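Local coordinates for protein CurF (Lyngbya majuscula, PDB 5DP2) that probably acts as an NADPH-dependent enoyl-acyl carrier protein reductase that forms the cyclopropane ring during curacin A biosynthesis, at residues Val46-Arg51 with Asn111-Phe116; Phe80-Val85 with Leu106-Asn111; Lys314-Glu319 with Gly335-Thr340; Arg51-Val56 with Glu323-Leu328. One frame throughout, in Å; residues are numbered along the deposited sequence.

Contact 1 (Val46-Arg51 with Asn111-Phe116); sequences VPVNFR and NAFSSF. With NAP (NADP nicotinamide-adenine-dinucleotide phosphate), chain B.
The Phe113 ring takes Val46 on one face, with CG2 of Val46 3.7 Å from the ring centroid and 11° off the normal, a CH-pi contact over the centre. This joins a loop to strand 39-48 in the GroES-like part of a medium-chain dehydrogenase/reductase fold. Val46 CG1 lies over the same face, 3.7 Å from Phe113 CD1; with chi1 at 43° it sits between the backbone N and the carbonyl carbon, and both methyls bear on the aromatic ring. Farther along the strand, Val48 CG2 comes obliquely to within 4.0 Å of Phe113 CZ, and Pro47 O lies 3.4 Å from Phe113 CE2. Ala112, with a single methyl, meets Val46 CG2 through CB. Phe113 itself centres an inverse gamma turn. An alanine at Phe113 would probably open a gap beside Val46 and Val48 and leave their methyls without an aromatic partner. The second ring, Phe50, faces the cofactor: NADP C5B stands 3.8 Å above its plane, offset toward the rim, while O2D lies in plane at an edge. Just beyond Asn49, Phe50 N donates a nearly straight hydrogen bond (170°) to NADP O1N at 3.0 Å.

Contact 2 (Phe80-Val85 with Leu106-Asn111); sequences FGVEGV and LAYPGN
Val82 and Tyr108 meet with their side chains set at a slant: CG1 of Val82 reaches to 3.8 Å from Tyr108 CE1, and the ring atom CD1 stands 3.9 Å from Val82 CB. The tyrosine CG is anti to its backbone N, beside the carbonyl carbon (chi1 -163°). CD1 and CE1 are the ring atoms that meet Val82, although the bond to CB points away from that segment. Tyr108 CA lies 3.2 Å from Val82 O in a CA-H...O contact. An alanine in place of Tyr108 would probably leave Val82 without its aromatic neighbour and open a gap beside this turn. Pro109, whose closed ring suits a tight bend, sets CG 3.5 Å from Gly81 O. At Gly81 the backbone angles and the nearness of Asn111 would crowd any side chain. Farther on, Leu106 N donates to Gly84 O at 2.8 Å, almost straight at 170°, while Leu106 CD1 folds over the same carbonyl at 3.5 Å from Gly84 O; with only hydrogens at its CA, Gly84 sets no side chain against that leucine. These residues lie at one end of the hairpin of strands 83-91 and 103-107. Strand 39-48 flanks it, with Val41 and Ile43 touching Leu106; Met141 of helix 140-153 packs on Val82 and Tyr108, and Glu52 of helix 50-57 also reaches Val82.

Contact 3 (Lys314-Glu319 with Gly335-Thr340); sequences KVFPSE and GKIVVT
Val315 overlaps Thr340 methyl to methyl, the two side chains crossing at about a right angle. The branch of Val315 that touches is CG1, anti to the backbone N (chi1 172°) and 3.7 Å from Thr340 CG2. On the other face of the sheet Phe316 and Ile337 meet at a slant, CD1 and CE1 of the ring both near Ile337 CG2, with CD1 at 3.6 Å from that methyl in the conformer described; Ile337 is modelled in two. Val339 CG1 continues that face, 3.6 Å from Ser318 CA, where the chain turns out of the strand. Beneath the side chains runs a parallel ladder of four bonds: Lys314 N to Lys336 O, Val338 N to Lys314 O (2.9 Å), Phe316 N to Val338 O and Thr340 N to Phe316 O. The short strands are twisted by 32°. They are the two strands of a beta-alpha-beta crossover whose helix, 321-329, packs on Phe316 and Ile337, while Val134 of helix 133-136 touches Val315, Val338 and Thr340. Beta-branched residues suit both faces, since they favour extended backbone and present methyls to the helices. The chemistry is thus divided: main-chain amides alone supply the hydrogen bonds that fix the register, and the side chains that meet across the strands do so mainly through carbon.

Contact 4 (Arg51-Val56 with Glu323-Leu328); sequences REVLNV and EAFRHL
Helices 51-56 and 323-328 pass at 108° with their axes 10.0 Å apart, and the backbones come nearest at Val53 and Phe325, whose CA atoms are 6.4 Å from each other. Phe325 contributes the larger share from helix 321-329, bearing on Glu52, Val53 and Val56. It points at the first helix, and its side chain and that of Val53 slide past each other in opposite directions, with Val53 CG2 4.1 Å from Phe325 CD2. One turn on, Val56 meets the ring crosswise, its CG2 4.0 Å from Phe325 CE2 and its side chain at about a right angle to that of the phenylalanine. Both valines have CG1 anti to the backbone N, which leaves CG2, beside that N, as the branch that does the touching. The rim of the ring also faces the main chain: Glu52 O lies near its plane, 3.9 Å from Phe325 CE2. Glu52 adds its CB to the apolar patch, while its buried carboxylate turns elsewhere, OE1 accepting from Asn49 N and OE2 from Gly81 N; an acid with two acceptors suits these backbone amides. Leu328 completes the interface through CD2, 4.1 Å from Val53 CG2, and also touches the bound NADP. Val48 of strand 39-48 packs on both Phe325 and Leu328. The arrangement fits the medium-chain dehydrogenase/reductase fold, in which the chain returns after the nucleotide-binding domain to finish the GroES-like domain: helix 321-329 of that returning beta-alpha-beta unit rests on helix 50-57, beside the cofactor cleft.

Overall arrangement
Strand 39-48 links contacts 1, 2 and 3. Contacts 1 and 2 have centres 6 Å apart, and contact 3 joins contact 1 through Val46 O to Val339 N (2.8 Å) and Val48 N to Ile337 O (3.0 Å). Contact 4 shares helix 50-57 with contact 1 and supplies the crossover helix of contact 3. A polar cluster spans contacts 1 to 3, with Glu83 OE2 2.8 Å from Asn49 ND2 and 2.9 Å from Lys336 NZ in a salt bridge. It borders the cofactor: the Lys336 side chain is about 5 Å and that of Glu83 about 7 Å from NADP. Contacts 2 and 4 meet where Phe80 CE1 packs 3.6 Å from Val56 CG2.

Contact 1 (Val46-Arg51 with Asn111-Phe116)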
# COMPACT_ATOMS: atom_id res chain seq x y z
N VAL A 46 8.88 2.29 -9.43
CA VAL A 46 7.68 2.86 -8.85
C VAL A 46 6.56 1.85 -9.07
O VAL A 46 6.33 1.43 -10.20
CB VAL A 46 7.35 4.26 -9.46
CG1 VAL A 46 7.51 4.34 -10.97
CG2 VAL A 46 6.00 4.74 -8.97
N PRO A 47 5.89 1.42 -8.00
CA PRO A 47 4.84 0.43 -8.18
C PRO A 47 3.49 1.06 -8.45
O PRO A 47 3.26 2.24 -8.17
CB PRO A 47 4.82 -0.28 -6.84
CG PRO A 47 5.13 0.84 -5.87
CD PRO A 47 6.14 1.72 -6.57
N VAL A 48 2.57 0.25 -8.98
CA VAL A 48 1.17 0.64 -9.11
C VAL A 48 0.42 0.26 -7.82
O VAL A 48 0.60 -0.84 -7.30
CB VAL A 48 0.50 -0.10 -10.29
CG1 VAL A 48 -0.92 0.44 -10.51
CG2 VAL A 48 1.30 0.05 -11.57
N ASN A 49 -0.42 1.15 -7.30
CA ASN A 49 -1.26 0.84 -6.15
C ASN A 49 -2.72 0.74 -6.60
O ASN A 49 -3.13 1.40 -7.56
CB ASN A 49 -1.09 1.89 -5.05
CG ASN A 49 0.21 1.62 -4.24
OD1 ASN A 49 0.21 0.90 -3.22
ND2 ASN A 49 1.30 2.09 -4.71
N PHE A 50 -3.53 -0.06 -5.92
CA PHE A 50 -4.90 -0.27 -6.35
C PHE A 50 -5.69 1.04 -6.37
O PHE A 50 -6.51 1.25 -7.28
CB PHE A 50 -5.58 -1.31 -5.45
CG PHE A 50 -6.88 -1.80 -5.98
CD1 PHE A 50 -6.91 -2.62 -7.13
CD2 PHE A 50 -8.06 -1.45 -5.38
CE1 PHE A 50 -8.12 -3.09 -7.63
CE2 PHE A 50 -9.27 -1.94 -5.85
CZ PHE A 50 -9.30 -2.75 -6.98
N ARG A 51 -5.48 1.94 -5.40
CA ARG A 51 -6.13 3.27 -5.42
C ARG A 51 -5.97 3.95 -6.75
O ARG A 51 -6.88 4.65 -7.22
CB ARG A 51 -5.51 4.21 -4.31
CG ARG A 51 -6.00 5.68 -4.34
CD ARG A 51 -7.44 5.88 -3.95
NE ARG A 51 -7.62 5.70 -2.52
CZ ARG A 51 -7.44 6.62 -1.55
NH1 ARG A 51 -7.06 7.87 -1.83
NH2 ARG A 51 -7.66 6.25 -0.30
N ASN A 111 3.62 11.78 -6.93
CA ASN A 111 4.02 11.97 -8.33
C ASN A 111 5.23 11.11 -8.69
O ASN A 111 6.00 11.44 -9.58
CB ASN A 111 4.33 13.45 -8.61
CG ASN A 111 5.49 13.97 -7.78
OD1 ASN A 111 5.89 13.35 -6.79
ND2 ASN A 111 6.02 15.12 -8.15
N ALA A 112 5.42 9.96 -8.01
CA ALA A 112 6.59 9.12 -8.31
C ALA A 112 6.61 8.54 -9.73
O ALA A 112 7.68 8.16 -10.18
CB ALA A 112 6.78 8.02 -7.29
N PHE A 113 5.46 8.48 -10.43
CA PHE A 113 5.48 8.15 -11.86
C PHE A 113 5.89 9.41 -12.65
O PHE A 113 5.09 10.03 -13.36
CB PHE A 113 4.13 7.60 -12.34
CG PHE A 113 3.87 6.15 -12.00
CD1 PHE A 113 4.42 5.15 -12.78
CD2 PHE A 113 3.03 5.78 -10.98
CE1 PHE A 113 4.17 3.80 -12.50
CE2 PHE A 113 2.75 4.43 -10.71
CZ PHE A 113 3.35 3.45 -11.47
N SER A 114 7.17 9.75 -12.52
CA SER A 114 7.82 10.89 -13.16
C SER A 114 9.29 10.53 -13.32
O SER A 114 9.84 9.81 -12.49
CB SER A 114 7.76 12.15 -12.29
OG SER A 114 6.44 12.56 -11.99
N SER A 115 9.96 11.11 -14.31
CA SER A 115 11.39 10.86 -14.44
C SER A 115 12.17 11.39 -13.22
O SER A 115 13.10 10.73 -12.73
CB SER A 115 11.92 11.53 -15.70
OG SER A 115 11.17 11.16 -16.85
N PHE A 116 11.80 12.58 -12.77
CA PHE A 116 12.45 13.26 -11.66
C PHE A 116 11.37 13.78 -10.71
O PHE A 116 10.33 14.24 -11.18
CB PHE A 116 13.31 14.43 -12.12
CG PHE A 116 14.43 14.00 -13.05
CD1 PHE A 116 15.65 13.55 -12.55
CD2 PHE A 116 14.25 14.03 -14.42
CE1 PHE A 116 16.64 13.12 -13.41
CE2 PHE A 116 15.24 13.61 -15.27
CZ PHE A 116 16.44 13.15 -14.77
PA NAP B . -3.97 -5.37 -3.96
O1A NAP B . -2.67 -5.82 -4.53
O2A NAP B . -4.42 -5.91 -2.65
O5B NAP B . -5.08 -5.60 -5.09
C5B NAP B . -6.48 -5.59 -4.76
C4B NAP B . -6.93 -6.85 -4.06
O4B NAP B . -8.34 -6.82 -3.96
C3B NAP B . -6.55 -8.12 -4.76
O3B NAP B . -5.65 -8.84 -3.91
C2B NAP B . -7.87 -8.89 -4.98
O2B NAP B . -7.91 -10.24 -4.62
C1B NAP B . -8.83 -8.18 -4.05
N9A NAP B . -10.19 -8.07 -4.55
C8A NAP B . -10.69 -7.10 -5.39
N7A NAP B . -12.00 -7.31 -5.64
C5A NAP B . -12.34 -8.41 -4.95
C6A NAP B . -13.54 -9.16 -4.78
N6A NAP B . -14.67 -8.77 -5.40
N1A NAP B . -13.52 -10.23 -4.00
C2A NAP B . -12.38 -10.59 -3.40
N3A NAP B . -11.20 -9.98 -3.48
C4A NAP B . -11.18 -8.91 -4.26
O3 NAP B . -3.99 -3.76 -3.87
PN NAP B . -3.29 -2.80 -2.79
O1N NAP B . -2.78 -1.62 -3.52
O2N NAP B . -2.35 -3.57 -1.91
O5D NAP B . -4.54 -2.33 -1.97
C5D NAP B . -5.25 -3.29 -1.16
C4D NAP B . -6.64 -2.72 -0.77
O4D NAP B . -6.45 -1.86 0.32
C3D NAP B . -7.32 -1.88 -1.85
O3D NAP B . -8.73 -1.97 -1.66
C2D NAP B . -6.80 -0.49 -1.57
O2D NAP B . -7.71 0.50 -2.07
C1D NAP B . -6.69 -0.49 -0.07
N1N NAP B . -5.63 0.27 0.61
C2N NAP B . -5.96 1.16 1.57
C3N NAP B . -5.00 1.90 2.26
C7N NAP B . -5.42 2.86 3.32
O7N NAP B . -4.54 3.61 3.71
N7N NAP B . -6.70 2.84 3.77
C4N NAP B . -3.65 1.72 1.94
C5N NAP B . -3.33 0.81 0.94
C6N NAP B . -4.34 0.08 0.29
P2B NAP B . -7.24 -11.42 -5.47
O1X NAP B . -5.74 -11.24 -5.36
O2X NAP B . -7.74 -12.65 -4.76
O3X NAP B . -7.74 -11.28 -6.88

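Contact 2 (Phe80-Val85 with Leu106-Asn111)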
# COMPACT_ATOMS: atom_id res chain seq x y z
N PHE A 80 0.46 10.41 -10.37
CA PHE A 80 0.45 9.05 -9.84
C PHE A 80 1.81 8.74 -9.24
O PHE A 80 2.82 9.33 -9.62
CB PHE A 80 0.14 8.05 -10.97
CG PHE A 80 -1.14 8.35 -11.69
CD1 PHE A 80 -2.34 7.88 -11.21
CD2 PHE A 80 -1.15 9.17 -12.81
CE1 PHE A 80 -3.53 8.22 -11.82
CE2 PHE A 80 -2.34 9.51 -13.43
CZ PHE A 80 -3.53 9.02 -12.95
N GLY A 81 1.80 7.78 -8.33
CA GLY A 81 3.02 7.29 -7.69
C GLY A 81 3.04 7.73 -6.24
O GLY A 81 3.61 8.79 -5.90
N VAL A 82 2.42 6.93 -5.38
CA VAL A 82 2.27 7.24 -3.98
C VAL A 82 3.44 6.71 -3.14
O VAL A 82 3.45 6.84 -1.91
CB VAL A 82 0.88 6.80 -3.45
CG1 VAL A 82 -0.24 7.56 -4.14
CG2 VAL A 82 0.68 5.29 -3.58
N GLU A 83 4.44 6.15 -3.82
CA GLU A 83 5.64 5.60 -3.23
C GLU A 83 6.59 5.33 -4.39
O GLU A 83 6.16 5.20 -5.54
CB GLU A 83 5.33 4.28 -2.48
CG GLU A 83 4.67 3.23 -3.38
CD GLU A 83 4.39 1.89 -2.72
OE1 GLU A 83 5.24 1.47 -1.88
OE2 GLU A 83 3.35 1.27 -3.06
N GLY A 84 7.87 5.20 -4.10
CA GLY A 84 8.82 4.73 -5.07
C GLY A 84 10.23 4.80 -4.55
O GLY A 84 10.44 5.08 -3.35
N VAL A 85 11.19 4.52 -5.44
CA VAL A 85 12.60 4.50 -5.04
C VAL A 85 13.44 5.11 -6.14
O VAL A 85 13.08 5.05 -7.33
CB VAL A 85 13.12 3.06 -4.75
CG1 VAL A 85 12.38 2.43 -3.58
CG2 VAL A 85 13.04 2.19 -5.98
N LEU A 106 10.93 7.15 -1.50
CA LEU A 106 10.12 8.36 -1.43
C LEU A 106 8.84 8.05 -0.67
O LEU A 106 8.05 7.17 -1.07
CB LEU A 106 9.81 8.90 -2.82
CG LEU A 106 11.03 9.30 -3.67
CD1 LEU A 106 11.56 8.16 -4.50
CD2 LEU A 106 10.65 10.50 -4.56
N ALA A 107 8.62 8.79 0.42
CA ALA A 107 7.44 8.60 1.28
C ALA A 107 6.30 9.46 0.75
O ALA A 107 6.37 10.70 0.80
CB ALA A 107 7.80 9.00 2.71
N TYR A 108 5.25 8.83 0.23
CA TYR A 108 4.06 9.51 -0.26
C TYR A 108 4.37 10.76 -1.09
O TYR A 108 3.84 11.84 -0.83
CB TYR A 108 3.05 9.82 0.88
CG TYR A 108 1.67 10.14 0.35
CD1 TYR A 108 0.95 9.18 -0.35
CD2 TYR A 108 1.09 11.40 0.51
CE1 TYR A 108 -0.30 9.49 -0.92
CE2 TYR A 108 -0.14 11.71 -0.05
CZ TYR A 108 -0.83 10.76 -0.77
OH TYR A 108 -2.04 11.11 -1.32
N PRO A 109 5.15 10.63 -2.18
CA PRO A 109 5.40 11.81 -3.02
C PRO A 109 4.14 12.25 -3.78
O PRO A 109 3.94 13.45 -3.96
CB PRO A 109 6.50 11.33 -3.96
CG PRO A 109 6.37 9.84 -4.01
CD PRO A 109 5.94 9.47 -2.61
N GLY A 110 3.34 11.28 -4.24
CA GLY A 110 2.15 11.56 -5.03
C GLY A 110 2.34 11.64 -6.53
O GLY A 110 1.36 11.60 -7.27
N ASN A 111 3.62 11.78 -6.93
CA ASN A 111 4.02 11.97 -8.33
C ASN A 111 5.23 11.11 -8.69
O ASN A 111 6.00 11.44 -9.58
CB ASN A 111 4.33 13.45 -8.61
CG ASN A 111 5.49 13.97 -7.78
OD1 ASN A 111 5.89 13.35 -6.79
ND2 ASN A 111 6.02 15.12 -8.15

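Contact 3 (Lys314-Glu319 with Gly335-Thr340)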
# COMPACT_ATOMS: atom_id res chain seq x y z
N LYS A 314 6.28 -8.41 -9.91
CA LYS A 314 6.39 -8.54 -11.35
C LYS A 314 6.77 -7.16 -11.92
O LYS A 314 6.12 -6.16 -11.56
CB LYS A 314 5.08 -9.02 -11.99
CG LYS A 314 5.25 -9.21 -13.50
CD LYS A 314 4.04 -9.80 -14.17
CE LYS A 314 4.18 -9.80 -15.67
NZ LYS A 314 5.13 -10.84 -16.11
N VAL A 315 7.80 -7.14 -12.76
CA VAL A 315 8.31 -5.88 -13.31
C VAL A 315 7.72 -5.64 -14.70
O VAL A 315 7.61 -6.55 -15.54
CB VAL A 315 9.84 -5.90 -13.41
CG1 VAL A 315 10.40 -4.71 -14.17
CG2 VAL A 315 10.46 -5.98 -12.04
N PHE A 316 7.35 -4.37 -14.95
CA PHE A 316 7.01 -3.87 -16.26
C PHE A 316 7.89 -2.68 -16.57
O PHE A 316 8.09 -1.82 -15.70
CB PHE A 316 5.54 -3.37 -16.29
CG PHE A 316 4.52 -4.47 -16.20
CD1 PHE A 316 4.22 -5.07 -14.99
CD2 PHE A 316 3.81 -4.88 -17.31
CE1 PHE A 316 3.28 -6.08 -14.90
CE2 PHE A 316 2.87 -5.91 -17.22
CZ PHE A 316 2.60 -6.50 -16.02
N PRO A 317 8.39 -2.55 -17.80
CA PRO A 317 9.09 -1.32 -18.17
C PRO A 317 8.08 -0.17 -18.29
O PRO A 317 6.90 -0.37 -18.53
CB PRO A 317 9.70 -1.68 -19.52
CG PRO A 317 8.71 -2.64 -20.11
CD PRO A 317 8.26 -3.48 -18.94
N SER A 318 8.59 1.06 -18.19
CA SER A 318 7.74 2.24 -18.24
C SER A 318 6.90 2.33 -19.51
O SER A 318 5.76 2.82 -19.44
CB SER A 318 8.58 3.51 -18.11
OG SER A 318 9.54 3.61 -19.16
N GLU A 319 7.41 1.87 -20.64
CA GLU A 319 6.61 1.93 -21.86
C GLU A 319 5.37 1.04 -21.80
O GLU A 319 4.43 1.27 -22.57
CB GLU A 319 7.44 1.62 -23.11
CG GLU A 319 8.00 0.21 -23.23
CD GLU A 319 9.39 -0.03 -22.61
OE1 GLU A 319 9.84 0.78 -21.77
OE2 GLU A 319 10.01 -1.06 -22.98
N GLY A 335 1.44 -10.11 -4.72
CA GLY A 335 2.40 -9.09 -4.25
C GLY A 335 2.25 -7.77 -4.97
O GLY A 335 1.15 -7.17 -4.96
N LYS A 336 3.34 -7.30 -5.57
CA LYS A 336 3.44 -5.95 -6.09
C LYS A 336 3.70 -5.95 -7.62
O LYS A 336 4.44 -6.80 -8.13
CB LYS A 336 4.57 -5.17 -5.36
CG LYS A 336 4.37 -3.65 -5.26
CD LYS A 336 3.38 -3.26 -4.16
CE LYS A 336 3.13 -1.74 -4.11
NZ LYS A 336 2.22 -1.35 -2.99
N ILE A 337 3.17 -4.93 -8.29
CA ILE A 337 3.51 -4.67 -9.68
C ILE A 337 4.40 -3.44 -9.70
O ILE A 337 4.01 -2.38 -9.20
CB ILE A 337 2.23 -4.52 -10.49
CG1 ILE A 337 1.42 -5.82 -10.38
CG2 ILE A 337 2.58 -4.17 -11.93
CD1 ILE A 337 -0.05 -5.60 -10.62
N VAL A 338 5.62 -3.63 -10.21
CA VAL A 338 6.66 -2.59 -10.16
C VAL A 338 7.02 -2.16 -11.56
O VAL A 338 7.32 -2.98 -12.41
CB VAL A 338 7.92 -3.10 -9.41
CG1 VAL A 338 9.01 -2.05 -9.39
CG2 VAL A 338 7.57 -3.54 -7.98
N VAL A 339 7.03 -0.82 -11.78
CA VAL A 339 7.39 -0.26 -13.08
C VAL A 339 8.81 0.33 -12.97
O VAL A 339 9.12 1.09 -12.05
CB VAL A 339 6.37 0.82 -13.50
CG1 VAL A 339 6.78 1.51 -14.80
CG2 VAL A 339 4.99 0.18 -13.62
N THR A 340 9.69 -0.03 -13.90
CA THR A 340 11.03 0.53 -13.93
C THR A 340 11.07 1.73 -14.85
O THR A 340 10.45 1.75 -15.92
CB THR A 340 12.07 -0.51 -14.35
OG1 THR A 340 11.69 -1.11 -15.58
CG2 THR A 340 12.22 -1.57 -13.28

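Contact 4 (Arg51-Val56 with Glu323-Leu328)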
# COMPACT_ATOMS: atom_id res chain seq x y z
N ARG A 51 -5.48 1.94 -5.40
CA ARG A 51 -6.13 3.27 -5.42
C ARG A 51 -5.97 3.95 -6.75
O ARG A 51 -6.88 4.65 -7.22
CB ARG A 51 -5.51 4.21 -4.31
CG ARG A 51 -6.00 5.68 -4.34
CD ARG A 51 -7.44 5.88 -3.95
NE ARG A 51 -7.62 5.70 -2.52
CZ ARG A 51 -7.44 6.62 -1.55
NH1 ARG A 51 -7.06 7.87 -1.83
NH2 ARG A 51 -7.66 6.25 -0.30
N GLU A 52 -4.80 3.83 -7.34
CA GLU A 52 -4.50 4.53 -8.60
C GLU A 52 -5.27 3.95 -9.77
O GLU A 52 -5.64 4.69 -10.68
CB GLU A 52 -3.00 4.52 -8.84
CG GLU A 52 -2.28 5.33 -7.75
CD GLU A 52 -0.80 5.19 -7.71
OE1 GLU A 52 -0.28 4.06 -7.86
OE2 GLU A 52 -0.14 6.23 -7.46
N VAL A 53 -5.51 2.64 -9.78
CA VAL A 53 -6.44 2.04 -10.74
C VAL A 53 -7.84 2.65 -10.56
O VAL A 53 -8.46 3.10 -11.53
CB VAL A 53 -6.46 0.50 -10.59
CG1 VAL A 53 -7.53 -0.11 -11.48
CG2 VAL A 53 -5.10 -0.10 -10.93
N LEU A 54 -8.32 2.72 -9.32
CA LEU A 54 -9.63 3.31 -9.06
C LEU A 54 -9.65 4.78 -9.48
O LEU A 54 -10.67 5.28 -9.97
CB LEU A 54 -9.99 3.18 -7.57
CG LEU A 54 -10.05 1.78 -6.96
CD1 LEU A 54 -10.45 1.89 -5.50
CD2 LEU A 54 -11.01 0.89 -7.75
N ASN A 55 -8.53 5.48 -9.29
CA ASN A 55 -8.46 6.89 -9.69
C ASN A 55 -8.62 7.03 -11.20
O ASN A 55 -9.44 7.84 -11.69
CB ASN A 55 -7.08 7.50 -9.35
CG ASN A 55 -6.76 7.68 -7.87
OD1 ASN A 55 -5.57 7.73 -7.55
ND2 ASN A 55 -7.75 7.84 -7.01
N VAL A 56 -7.86 6.27 -11.99
CA VAL A 56 -7.93 6.41 -13.45
C VAL A 56 -9.34 6.09 -13.96
O VAL A 56 -9.82 6.77 -14.87
CB VAL A 56 -6.88 5.54 -14.16
CG1 VAL A 56 -7.03 5.64 -15.68
CG2 VAL A 56 -5.46 5.96 -13.78
N GLU A 323 -0.30 -1.68 -19.44
CA GLU A 323 -0.39 -3.10 -19.11
C GLU A 323 -0.10 -3.38 -17.63
O GLU A 323 -0.68 -4.30 -17.05
CB GLU A 323 0.49 -3.94 -20.01
CG GLU A 323 -0.03 -3.98 -21.45
CD GLU A 323 -1.51 -4.40 -21.57
OE1 GLU A 323 -1.96 -5.35 -20.89
OE2 GLU A 323 -2.24 -3.79 -22.38
N ALA A 324 0.81 -2.60 -17.01
CA ALA A 324 1.07 -2.76 -15.58
C ALA A 324 -0.19 -2.46 -14.76
O ALA A 324 -0.57 -3.20 -13.85
CB ALA A 324 2.20 -1.84 -15.17
N PHE A 325 -0.87 -1.34 -15.09
CA PHE A 325 -2.11 -1.00 -14.42
C PHE A 325 -3.17 -2.07 -14.67
O PHE A 325 -3.91 -2.44 -13.76
CB PHE A 325 -2.65 0.38 -14.85
CG PHE A 325 -2.09 1.58 -14.08
CD1 PHE A 325 -0.76 1.94 -14.15
CD2 PHE A 325 -2.93 2.38 -13.33
CE1 PHE A 325 -0.28 3.06 -13.46
CE2 PHE A 325 -2.47 3.51 -12.65
CZ PHE A 325 -1.13 3.85 -12.73
N ARG A 326 -3.24 -2.57 -15.91
CA ARG A 326 -4.23 -3.61 -16.23
C ARG A 326 -3.97 -4.91 -15.50
O ARG A 326 -4.91 -5.62 -15.13
CB ARG A 326 -4.25 -3.86 -17.74
CG ARG A 326 -5.02 -2.85 -18.53
CD ARG A 326 -4.98 -3.17 -20.01
NE ARG A 326 -5.84 -2.22 -20.69
CZ ARG A 326 -5.67 -1.81 -21.94
NH1 ARG A 326 -4.69 -2.30 -22.69
NH2 ARG A 326 -6.52 -0.92 -22.47
N HIS A 327 -2.69 -5.22 -15.27
CA HIS A 327 -2.31 -6.44 -14.55
C HIS A 327 -2.92 -6.41 -13.16
O HIS A 327 -3.41 -7.41 -12.64
CB HIS A 327 -0.79 -6.56 -14.54
CG HIS A 327 -0.27 -7.90 -14.12
ND1 HIS A 327 -0.10 -8.96 -14.98
CD2 HIS A 327 0.20 -8.31 -12.92
CE1 HIS A 327 0.44 -9.97 -14.32
NE2 HIS A 327 0.62 -9.61 -13.06
N LEU A 328 -2.88 -5.23 -12.52
CA LEU A 328 -3.48 -5.04 -11.20
C LEU A 328 -5.01 -4.99 -11.28
O LEU A 328 -5.69 -5.65 -10.48
CB LEU A 328 -2.90 -3.77 -10.53
CG LEU A 328 -3.32 -3.57 -9.09
CD1 LEU A 328 -3.10 -4.78 -8.20
CD2 LEU A 328 -2.63 -2.35 -8.54